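Side-chain contacts in PrgX (Enterococcus faecalis, PDB 2AWI), which acts as the receptor for the peptide sex pheromone cCF10 and regulates conjugation, probably as a DNA-binding repressor of transcription: residues His140-Arg145 and Gly150-Ile155; Thr146-Ile151 and Ile172-Pro177; Tyr176-Ser181 and Leu188-Val193; His219-Lys224 and Tyr231-Ile236. The protein carries 1 engineered substitution. One frame throughout, in Å; residues are numbered along the deposited sequence.

Contact 1: residues His140-Arg145 and Gly150-Ile155; sequences HLYDKR and GIDCEI. Engineered in segment 150-155: C153 (natural residue Tyr).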
# COMPACT_ATOMS: atom_id res chain seq x y z
N HIS A 140 -14.70 -43.22 27.43
CA HIS A 140 -15.98 -43.89 27.30
C HIS A 140 -16.65 -43.61 25.95
O HIS A 140 -17.30 -44.49 25.37
CB HIS A 140 -16.90 -43.47 28.44
CG HIS A 140 -18.28 -44.05 28.35
ND1 HIS A 140 -19.22 -43.59 27.46
CD2 HIS A 140 -18.86 -45.07 29.02
CE1 HIS A 140 -20.33 -44.30 27.60
NE2 HIS A 140 -20.14 -45.20 28.54
N LEU A 141 -16.48 -42.39 25.45
CA LEU A 141 -17.07 -42.01 24.18
C LEU A 141 -16.24 -42.38 22.96
O LEU A 141 -16.80 -42.73 21.92
CB LEU A 141 -17.34 -40.50 24.15
CG LEU A 141 -18.33 -39.94 25.17
CD1 LEU A 141 -18.22 -38.42 25.18
CD2 LEU A 141 -19.74 -40.39 24.82
N TYR A 142 -14.91 -42.31 23.07
CA TYR A 142 -14.07 -42.58 21.91
C TYR A 142 -13.17 -43.81 21.83
O TYR A 142 -12.56 -44.03 20.79
CB TYR A 142 -13.24 -41.32 21.61
CG TYR A 142 -14.10 -40.17 21.16
CD1 TYR A 142 -14.69 -40.17 19.89
CD2 TYR A 142 -14.40 -39.11 22.02
CE1 TYR A 142 -15.57 -39.17 19.50
CE2 TYR A 142 -15.28 -38.10 21.64
CZ TYR A 142 -15.86 -38.14 20.38
OH TYR A 142 -16.74 -37.16 20.00
N ASP A 143 -13.09 -44.61 22.89
CA ASP A 143 -12.24 -45.80 22.87
C ASP A 143 -12.58 -46.87 21.83
O ASP A 143 -11.70 -47.61 21.40
CB ASP A 143 -12.23 -46.46 24.26
CG ASP A 143 -11.10 -45.94 25.14
OD1 ASP A 143 -11.01 -46.37 26.31
OD2 ASP A 143 -10.31 -45.10 24.66
N LYS A 144 -13.84 -46.94 21.40
CA LYS A 144 -14.24 -47.97 20.44
C LYS A 144 -14.60 -47.46 19.04
O LYS A 144 -14.85 -48.27 18.15
CB LYS A 144 -15.45 -48.73 20.97
CG LYS A 144 -15.35 -49.16 22.42
CD LYS A 144 -16.67 -49.74 22.89
CE LYS A 144 -16.69 -49.96 24.40
NZ LYS A 144 -18.01 -50.48 24.85
N ARG A 145 -14.61 -46.15 18.85
CA ARG A 145 -14.98 -45.55 17.57
C ARG A 145 -14.13 -45.90 16.35
O ARG A 145 -12.93 -46.18 16.48
CB ARG A 145 -15.03 -44.03 17.74
CG ARG A 145 -15.99 -43.57 18.84
CD ARG A 145 -17.42 -44.03 18.52
NE ARG A 145 -17.91 -43.43 17.28
CZ ARG A 145 -18.32 -42.16 17.17
NH1 ARG A 145 -18.32 -41.35 18.23
NH2 ARG A 145 -18.71 -41.71 15.99
N GLY A 150 -20.59 -35.41 12.27
CA GLY A 150 -20.54 -33.98 12.49
C GLY A 150 -20.45 -33.63 13.96
O GLY A 150 -19.58 -32.86 14.38
N ILE A 151 -21.35 -34.19 14.77
CA ILE A 151 -21.36 -33.89 16.19
C ILE A 151 -20.04 -34.23 16.89
O ILE A 151 -19.69 -33.64 17.92
CB ILE A 151 -22.54 -34.61 16.88
CG1 ILE A 151 -22.62 -34.21 18.35
CG2 ILE A 151 -22.37 -36.11 16.73
CD1 ILE A 151 -22.80 -32.73 18.59
N ASP A 152 -19.29 -35.18 16.33
CA ASP A 152 -17.99 -35.55 16.90
C ASP A 152 -17.02 -34.39 16.68
O ASP A 152 -16.24 -34.04 17.57
CB ASP A 152 -17.44 -36.82 16.25
CG ASP A 152 -18.20 -38.06 16.65
OD1 ASP A 152 -18.33 -38.30 17.87
OD2 ASP A 152 -18.68 -38.79 15.76
N CYS A 153 -17.07 -33.79 15.50
CA CYS A 153 -16.20 -32.65 15.22
C CYS A 153 -16.66 -31.42 16.00
O CYS A 153 -15.88 -30.52 16.27
CB CYS A 153 -16.16 -32.37 13.72
SG CYS A 153 -15.15 -33.59 12.82
N GLU A 154 -17.94 -31.39 16.38
CA GLU A 154 -18.44 -30.26 17.16
C GLU A 154 -17.88 -30.44 18.57
O GLU A 154 -17.37 -29.50 19.17
CB GLU A 154 -19.98 -30.27 17.20
CG GLU A 154 -20.59 -29.03 17.82
CD GLU A 154 -22.11 -29.09 17.89
OE1 GLU A 154 -22.75 -29.35 16.85
OE2 GLU A 154 -22.66 -28.88 19.00
N ILE A 155 -17.97 -31.67 19.08
CA ILE A 155 -17.45 -32.00 20.40
C ILE A 155 -15.96 -31.64 20.49
O ILE A 155 -15.51 -31.00 21.43
CB ILE A 155 -17.64 -33.50 20.71
CG1 ILE A 155 -19.10 -33.75 21.12
CG2 ILE A 155 -16.67 -33.96 21.78
CD1 ILE A 155 -19.46 -35.21 21.32
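The carboxylate of D152 is met by two side chains of 140-145 at once, Y142 and R145, which reach it from different sides. R145 comes head-on from the opposite direction and grips it with both terminal nitrogens, a bidentate end-on salt bridge in which NH2 lies 2.9 Å from D152 OD2 and NH1 3.1 Å from D152 OD1. The two flat groups are not coplanar: guanidinium and carboxylate planes stand 49° apart, and both nitrogens approach on the syn side but 32° out of the carboxylate plane. Bends at chi2 and chi3 of the arginine chain bring its guanidinium end to the aspartate. Y142 instead slides past D152 in the opposite sense, its ring turned 68° from the carboxylate, and Y142 OH, 2.9 Å from D152 OD1, donates to the anti lone pair of that oxygen. OD1 therefore accepts from two donors.

These residues tie Y142 of helix 128-142 and R145 of the following loop to the first turn of helix 150-159, the next helix of the region assigned to the C-terminal TPR family. D152 OD2 also takes the backbone N of F149, the N-cap residue of helix 150-159, while R145 NH2 bonds T147 O and R145 NE pairs with E14 of the second subunit. Such a concentration of donors would be expected to favour the ionised aspartate. Beside the polar group, I155 brings CD1 to 3.6 Å from Y142 OH, and its CG2 sits at the ring edge near the plane.

Contact 2: residues Thr146-Ile151 and Ile172-Pro177; sequences TTFFGI and IKPMYP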
# COMPACT_ATOMS: atom_id res chain seq x y z
N THR A 146 -14.76 -45.90 15.17
CA THR A 146 -14.08 -46.20 13.91
C THR A 146 -14.44 -45.15 12.84
O THR A 146 -13.67 -44.90 11.91
CB THR A 146 -14.44 -47.62 13.35
OG1 THR A 146 -15.77 -47.61 12.82
CG2 THR A 146 -14.34 -48.67 14.45
N THR A 147 -15.62 -44.56 12.97
CA THR A 147 -16.08 -43.53 12.04
C THR A 147 -16.69 -42.41 12.87
O THR A 147 -17.35 -42.67 13.87
CB THR A 147 -17.16 -44.05 11.06
OG1 THR A 147 -18.11 -44.85 11.76
CG2 THR A 147 -16.52 -44.85 9.95
N PHE A 148 -16.48 -41.18 12.44
CA PHE A 148 -16.99 -40.04 13.19
C PHE A 148 -18.01 -39.23 12.42
O PHE A 148 -18.04 -39.26 11.19
CB PHE A 148 -15.82 -39.18 13.64
CG PHE A 148 -14.75 -39.96 14.33
CD1 PHE A 148 -13.83 -40.70 13.59
CD2 PHE A 148 -14.69 -40.02 15.72
CE1 PHE A 148 -12.88 -41.50 14.21
CE2 PHE A 148 -13.74 -40.82 16.36
CZ PHE A 148 -12.83 -41.56 15.60
N PHE A 149 -18.86 -38.53 13.15
CA PHE A 149 -19.92 -37.72 12.55
C PHE A 149 -19.75 -36.24 12.87
O PHE A 149 -18.88 -35.86 13.65
CB PHE A 149 -21.29 -38.22 13.03
CG PHE A 149 -21.42 -39.73 13.02
CD1 PHE A 149 -21.01 -40.49 14.12
CD2 PHE A 149 -21.91 -40.39 11.90
CE1 PHE A 149 -21.09 -41.88 14.10
CE2 PHE A 149 -21.99 -41.79 11.86
CZ PHE A 149 -21.58 -42.54 12.96
N GLY A 150 -20.59 -35.41 12.27
CA GLY A 150 -20.54 -33.98 12.49
C GLY A 150 -20.45 -33.63 13.96
O GLY A 150 -19.58 -32.86 14.38
N ILE A 151 -21.35 -34.19 14.77
CA ILE A 151 -21.36 -33.89 16.19
C ILE A 151 -20.04 -34.23 16.89
O ILE A 151 -19.69 -33.64 17.92
CB ILE A 151 -22.54 -34.61 16.88
CG1 ILE A 151 -22.62 -34.21 18.35
CG2 ILE A 151 -22.37 -36.11 16.73
CD1 ILE A 151 -22.80 -32.73 18.59
N ILE A 172 -8.60 -35.67 18.00
CA ILE A 172 -8.92 -35.08 16.71
C ILE A 172 -8.34 -35.85 15.52
O ILE A 172 -9.04 -36.15 14.56
CB ILE A 172 -8.42 -33.63 16.61
CG1 ILE A 172 -9.03 -32.78 17.73
CG2 ILE A 172 -8.76 -33.06 15.25
CD1 ILE A 172 -8.66 -31.31 17.69
N LYS A 173 -7.05 -36.15 15.60
CA LYS A 173 -6.34 -36.85 14.53
C LYS A 173 -7.09 -38.01 13.87
O LYS A 173 -7.13 -38.11 12.64
CB LYS A 173 -5.00 -37.36 15.07
CG LYS A 173 -4.16 -36.32 15.79
CD LYS A 173 -3.31 -35.48 14.85
CE LYS A 173 -2.37 -34.60 15.65
NZ LYS A 173 -1.32 -33.98 14.79
N PRO A 174 -7.69 -38.91 14.68
CA PRO A 174 -8.43 -40.05 14.11
C PRO A 174 -9.68 -39.68 13.31
O PRO A 174 -10.26 -40.52 12.62
CB PRO A 174 -8.75 -40.90 15.34
CG PRO A 174 -8.83 -39.90 16.43
CD PRO A 174 -7.66 -38.99 16.15
N MSE A 175 -10.09 -38.42 13.40
CA MSE A 175 -11.27 -37.98 12.68
C MSE A 175 -10.91 -37.48 11.29
O MSE A 175 -11.78 -37.33 10.44
CB MSE A 175 -11.98 -36.88 13.46
CG MSE A 175 -12.55 -37.37 14.77
SE MSE A 175 -13.48 -36.00 15.73
CE MSE A 175 -13.89 -36.99 17.34
N TYR A 176 -9.63 -37.23 11.07
CA TYR A 176 -9.17 -36.75 9.77
C TYR A 176 -8.17 -37.71 9.13
O TYR A 176 -7.56 -38.54 9.81
CB TYR A 176 -8.55 -35.35 9.92
CG TYR A 176 -9.56 -34.30 10.32
CD1 TYR A 176 -10.00 -34.20 11.64
CD2 TYR A 176 -10.16 -33.48 9.36
CE1 TYR A 176 -11.02 -33.32 11.99
CE2 TYR A 176 -11.17 -32.59 9.71
CZ TYR A 176 -11.61 -32.52 11.02
OH TYR A 176 -12.67 -31.71 11.36
N PRO A 177 -7.98 -37.60 7.81
CA PRO A 177 -8.62 -36.64 6.90
C PRO A 177 -10.07 -36.98 6.57
O PRO A 177 -10.53 -38.10 6.76
CB PRO A 177 -7.74 -36.69 5.66
CG PRO A 177 -7.33 -38.12 5.63
CD PRO A 177 -6.97 -38.40 7.08
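F148 and M175, a selenomethionine, make the tight half of this contact. The CG methylene of M175 lies over one face of the F148 ring, 3.6 Å from the centroid and 20° off the normal, a CH-pi contact displaced toward the rim at F148 CG. From there the chain runs on extended (chi2 -179°, chi3 -176°) and crosses the phenylalanine side chain at about a right angle, and the methyl carbon M175 CE lies 3.5 Å from F148 CD2. The selenium stands 4.8 Å from the centroid, an oblique Met-aromatic contact. Beyond the ring, M175 also packs on D152 and V156 of helix 150-159.

The proline side chain is looser and nearer solvent: CB of the exposed P174 is 4.1 Å from F148 CZ. Its carbonyl, by contrast, comes close, P174 O approaching F148 CE1 obliquely at 3.2 Å. Here the loop ahead of helix 150-159 meets the short 3-10 turn 173-175 that follows helix 165-172, bringing together the chain on both sides of this helix pair. At its outer edge the loop faces another chain, where T146 OG1 is hydrogen-bonded to E14 of the second subunit.

No hydrogen bond joins the two segments, so their mutual attachment rests on dispersion, a methylene CH-pi contact and an oblique selenium-aromatic one, which depend on shape fit more than on a fixed donor and acceptor.

Contact 3: residues Tyr176-Ser181 and Leu188-Val193; sequences YPIVDS and LTIQTV
One hydrogen bond joins the segments: Y176 OH donates to the backbone carbonyl of I190 in helix 184-203, with Y176 OH and I190 O 2.6 Å apart. The donor lies in the carbonyl plane on a lone pair, at a C=O...O angle of 119°, and I190 O sits at the edge of the phenol ring, near its plane.

Van der Waals contacts flank this bond. V193, one turn further along the helix, brings CB to 3.5 Å from Y176 OH, while its CG1 lies oblique to the ring. Beyond P177, whose preceding peptide is cis, I178 meets I190: CG1 and CG2 of I178 both come 3.9 Å from I190 CD1. I190 holds CG1 between its backbone N and carbonyl carbon (chi1 65°), directing the extended CD1 end at I178.

The two isoleucines and Y176 thereby seat the linker between helices 165-172 and 184-203 against the latter helix, with L220 and Y212 of helix 207-220 packing on I178 and Y176, respectively. All four touching residues are buried, and the phenol hydroxyl finds a backbone carbonyl as its partner; this directional bond would be expected to limit how the ring can shift along the helix.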
# COMPACT_ATOMS: atom_id res chain seq x y z
N TYR A 176 -9.63 -37.23 11.07
CA TYR A 176 -9.17 -36.75 9.77
C TYR A 176 -8.17 -37.71 9.13
O TYR A 176 -7.56 -38.54 9.81
CB TYR A 176 -8.55 -35.35 9.92
CG TYR A 176 -9.56 -34.30 10.32
CD1 TYR A 176 -10.00 -34.20 11.64
CD2 TYR A 176 -10.16 -33.48 9.36
CE1 TYR A 176 -11.02 -33.32 11.99
CE2 TYR A 176 -11.17 -32.59 9.71
CZ TYR A 176 -11.61 -32.52 11.02
OH TYR A 176 -12.67 -31.71 11.36
N PRO A 177 -7.98 -37.60 7.81
CA PRO A 177 -8.62 -36.64 6.90
C PRO A 177 -10.07 -36.98 6.57
O PRO A 177 -10.53 -38.10 6.76
CB PRO A 177 -7.74 -36.69 5.66
CG PRO A 177 -7.33 -38.12 5.63
CD PRO A 177 -6.97 -38.40 7.08
N ILE A 178 -10.80 -35.98 6.07
CA ILE A 178 -12.19 -36.16 5.68
C ILE A 178 -12.18 -36.74 4.26
O ILE A 178 -11.35 -36.35 3.43
CB ILE A 178 -12.96 -34.81 5.66
CG1 ILE A 178 -12.89 -34.13 7.04
CG2 ILE A 178 -14.41 -35.04 5.24
CD1 ILE A 178 -13.51 -34.92 8.17
N VAL A 179 -13.08 -37.68 3.99
CA VAL A 179 -13.14 -38.30 2.67
C VAL A 179 -14.41 -37.94 1.89
O VAL A 179 -14.35 -37.75 0.67
CB VAL A 179 -13.04 -39.84 2.78
CG1 VAL A 179 -11.81 -40.22 3.59
CG2 VAL A 179 -14.30 -40.41 3.43
N ASP A 180 -15.54 -37.83 2.58
CA ASP A 180 -16.80 -37.51 1.93
C ASP A 180 -17.49 -36.30 2.55
O ASP A 180 -17.37 -36.06 3.74
CB ASP A 180 -17.75 -38.71 2.00
CG ASP A 180 -17.23 -39.91 1.24
OD1 ASP A 180 -17.60 -41.04 1.60
OD2 ASP A 180 -16.46 -39.72 0.28
N SER A 181 -18.22 -35.56 1.72
CA SER A 181 -18.98 -34.40 2.18
C SER A 181 -20.39 -34.87 2.43
O SER A 181 -20.95 -35.57 1.60
CB SER A 181 -19.02 -33.30 1.13
OG SER A 181 -20.08 -32.40 1.40
N LEU A 188 -19.37 -27.35 7.46
CA LEU A 188 -18.99 -26.26 8.34
C LEU A 188 -18.33 -26.78 9.61
O LEU A 188 -17.28 -26.30 10.03
CB LEU A 188 -20.23 -25.44 8.73
CG LEU A 188 -20.09 -23.95 9.07
CD1 LEU A 188 -21.14 -23.59 10.08
CD2 LEU A 188 -18.72 -23.63 9.62
N THR A 189 -18.96 -27.77 10.22
CA THR A 189 -18.48 -28.37 11.45
C THR A 189 -17.09 -29.00 11.35
O THR A 189 -16.27 -28.83 12.25
CB THR A 189 -19.47 -29.43 11.92
OG1 THR A 189 -20.78 -28.85 11.98
CG2 THR A 189 -19.08 -29.95 13.30
N ILE A 190 -16.83 -29.72 10.27
CA ILE A 190 -15.53 -30.35 10.11
C ILE A 190 -14.45 -29.30 9.86
O ILE A 190 -13.27 -29.55 10.09
CB ILE A 190 -15.54 -31.36 8.96
CG1 ILE A 190 -15.78 -30.64 7.63
CG2 ILE A 190 -16.64 -32.40 9.20
CD1 ILE A 190 -15.75 -31.56 6.44
N GLN A 191 -14.87 -28.12 9.40
CA GLN A 191 -13.95 -27.01 9.12
C GLN A 191 -13.63 -26.20 10.37
O GLN A 191 -12.50 -25.75 10.55
CB GLN A 191 -14.54 -26.08 8.07
CG GLN A 191 -14.23 -26.45 6.63
CD GLN A 191 -15.07 -25.68 5.64
OE1 GLN A 191 -16.21 -26.04 5.35
NE2 GLN A 191 -14.52 -24.59 5.11
N THR A 192 -14.63 -26.01 11.22
CA THR A 192 -14.45 -25.23 12.44
C THR A 192 -13.32 -25.80 13.29
O THR A 192 -12.51 -25.05 13.84
CB THR A 192 -15.75 -25.21 13.27
OG1 THR A 192 -16.82 -24.69 12.47
CG2 THR A 192 -15.59 -24.33 14.51
N VAL A 193 -13.27 -27.12 13.39
CA VAL A 193 -12.25 -27.82 14.16
C VAL A 193 -10.86 -27.41 13.71
O VAL A 193 -10.04 -27.00 14.51
CB VAL A 193 -12.34 -29.36 13.99
CG1 VAL A 193 -11.20 -30.02 14.75
CG2 VAL A 193 -13.68 -29.87 14.49

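Contact 4: residues His219-Lys224 and Tyr231-Ile236; sequences HLKTIK and YYDLEI
Helices 207-220 and 230-248, neighbours in the helical region assigned to the TPR family, are bridged here by a salt bridge beside the subunit interface. It joins K221, in the type I turn L220-I223, to D233 on the second helix. The K221 chain is extended beyond CG, its chi2, chi3 and chi4 all near 180°, and spans the gap to put NZ 2.8 Å from D233 OD1. D233 crosses it at about a right angle: with CG anti to the backbone N (chi1 -171°), its carboxylate swings toward the lysine although the first bond of the side chain leaves to one side. NZ approaches OD1 on the syn side but 33° out of the carboxylate plane, and the methylene K221 CE follows it to 3.3 Å from D233 OD1.

The second carboxylate oxygen, OD2, accepts from Y231 of the second subunit, and the reciprocal bond runs from Y231 to D233 of that subunit, so the pair belongs to the contact with the second subunit. I267 of the second subunit packs on both K221 and D233. K221 NZ has a further salt bridge to E218, three residues earlier; an amine set between two carboxylates probably stays charged. In the turn, the carbonyl of H219 accepts twice, from the backbone N of T222 and from its hydroxyl, T222 OG1 lying 2.6 Å from H219 O. A water closes the bridge beside the direct bond, accepting from K221 NZ at 3.1 Å and donating to D233 OD2 at 2.9 Å.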
# COMPACT_ATOMS: atom_id res chain seq x y z
N HIS A 219 -6.86 -30.18 2.10
CA HIS A 219 -7.31 -31.41 1.48
C HIS A 219 -8.83 -31.38 1.28
O HIS A 219 -9.34 -31.97 0.33
CB HIS A 219 -6.94 -32.61 2.35
CG HIS A 219 -7.48 -33.90 1.82
ND1 HIS A 219 -7.11 -34.41 0.59
CD2 HIS A 219 -8.42 -34.74 2.31
CE1 HIS A 219 -7.80 -35.51 0.35
NE2 HIS A 219 -8.61 -35.73 1.38
N LEU A 220 -9.54 -30.71 2.18
CA LEU A 220 -10.99 -30.61 2.08
C LEU A 220 -11.39 -30.06 0.72
O LEU A 220 -12.45 -30.41 0.19
CB LEU A 220 -11.55 -29.68 3.16
CG LEU A 220 -11.47 -30.10 4.63
CD1 LEU A 220 -12.27 -29.10 5.47
CD2 LEU A 220 -12.04 -31.50 4.83
N LYS A 221 -10.55 -29.20 0.15
CA LYS A 221 -10.83 -28.59 -1.15
C LYS A 221 -10.79 -29.56 -2.33
O LYS A 221 -11.09 -29.17 -3.46
CB LYS A 221 -9.86 -27.43 -1.42
CG LYS A 221 -10.01 -26.26 -0.46
CD LYS A 221 -8.93 -25.20 -0.68
CE LYS A 221 -9.11 -24.03 0.29
NZ LYS A 221 -7.97 -23.05 0.26
N THR A 222 -10.43 -30.81 -2.08
CA THR A 222 -10.36 -31.81 -3.15
C THR A 222 -11.60 -32.70 -3.11
O THR A 222 -11.82 -33.51 -4.01
CB THR A 222 -9.12 -32.73 -3.03
OG1 THR A 222 -9.19 -33.44 -1.78
CG2 THR A 222 -7.84 -31.92 -3.08
N ILE A 223 -12.40 -32.54 -2.07
CA ILE A 223 -13.60 -33.34 -1.90
C ILE A 223 -14.73 -32.90 -2.83
O ILE A 223 -14.96 -31.71 -3.05
CB ILE A 223 -14.10 -33.30 -0.44
CG1 ILE A 223 -13.05 -33.94 0.47
CG2 ILE A 223 -15.42 -34.04 -0.31
CD1 ILE A 223 -13.36 -33.80 1.97
N LYS A 224 -15.43 -33.89 -3.38
CA LYS A 224 -16.54 -33.66 -4.29
C LYS A 224 -17.73 -33.02 -3.58
O LYS A 224 -18.18 -33.51 -2.54
CB LYS A 224 -16.96 -35.00 -4.91
CG LYS A 224 -18.23 -34.95 -5.75
CD LYS A 224 -18.73 -36.35 -6.03
CE LYS A 224 -20.05 -36.33 -6.79
NZ LYS A 224 -20.65 -37.69 -6.90
N TYR A 231 -15.00 -17.40 4.81
CA TYR A 231 -14.38 -16.70 5.92
C TYR A 231 -13.24 -17.53 6.51
O TYR A 231 -12.18 -17.01 6.86
CB TYR A 231 -15.41 -16.40 7.02
CG TYR A 231 -16.54 -15.50 6.58
CD1 TYR A 231 -16.29 -14.22 6.07
CD2 TYR A 231 -17.86 -15.90 6.69
CE1 TYR A 231 -17.33 -13.37 5.70
CE2 TYR A 231 -18.91 -15.06 6.33
CZ TYR A 231 -18.64 -13.81 5.83
OH TYR A 231 -19.69 -12.99 5.48
N TYR A 232 -13.47 -18.84 6.62
CA TYR A 232 -12.47 -19.76 7.15
C TYR A 232 -11.28 -19.86 6.20
O TYR A 232 -10.14 -19.94 6.63
CB TYR A 232 -13.09 -21.15 7.34
CG TYR A 232 -14.00 -21.31 8.55
CD1 TYR A 232 -14.66 -22.51 8.78
CD2 TYR A 232 -14.19 -20.27 9.46
CE1 TYR A 232 -15.47 -22.69 9.90
CE2 TYR A 232 -15.01 -20.44 10.60
CZ TYR A 232 -15.64 -21.66 10.80
OH TYR A 232 -16.44 -21.85 11.90
N ASP A 233 -11.57 -19.88 4.90
CA ASP A 233 -10.52 -19.98 3.90
C ASP A 233 -9.61 -18.76 3.96
O ASP A 233 -8.41 -18.83 3.66
CB ASP A 233 -11.16 -20.10 2.51
CG ASP A 233 -10.16 -20.43 1.42
OD1 ASP A 233 -9.11 -21.03 1.74
OD2 ASP A 233 -10.42 -20.09 0.25
N LEU A 234 -10.18 -17.64 4.37
CA LEU A 234 -9.46 -16.38 4.46
C LEU A 234 -8.63 -16.35 5.75
O LEU A 234 -7.46 -15.99 5.73
CB LEU A 234 -10.48 -15.24 4.46
CG LEU A 234 -10.11 -13.85 3.96
CD1 LEU A 234 -9.49 -13.94 2.58
CD2 LEU A 234 -11.37 -12.99 3.93
N GLU A 235 -9.25 -16.75 6.85
CA GLU A 235 -8.59 -16.75 8.14
C GLU A 235 -7.49 -17.80 8.22
O GLU A 235 -6.39 -17.52 8.70
CB GLU A 235 -9.62 -16.98 9.25
CG GLU A 235 -9.03 -17.08 10.64
CD GLU A 235 -10.10 -16.96 11.70
OE1 GLU A 235 -11.29 -17.13 11.35
OE2 GLU A 235 -9.76 -16.71 12.88
N ILE A 236 -7.79 -19.00 7.74
CA ILE A 236 -6.83 -20.10 7.73
C ILE A 236 -5.64 -19.75 6.84
O ILE A 236 -4.51 -20.11 7.15
CB ILE A 236 -7.49 -21.40 7.24
CG1 ILE A 236 -8.34 -22.00 8.37
CG2 ILE A 236 -6.44 -22.40 6.76
CD1 ILE A 236 -9.04 -23.29 8.00
O HOH W 1 -9.22 -21.39 -2.03

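In the fold
Contact 3 is the buried member of the set, while contacts 1, 2 and 4 are partly buried and mix inner residues with more exposed ones. Contacts 1 and 2 share G150 and I151: contact 1 engages helix 150-159 itself through an ion pair, contact 2 the loop leading into it through an aromatic face; Y142 and F148 touch between them. Contact 2 passes into contact 3 through Y176 and P177; contact 3 adds a neutral hydrogen bond to apolar packing, with no ion pair. Contact 4, about 23 Å from contact 1 between centres, returns to charge. All four lie near the second subunit, contact 3 through L188, which takes no part in its core.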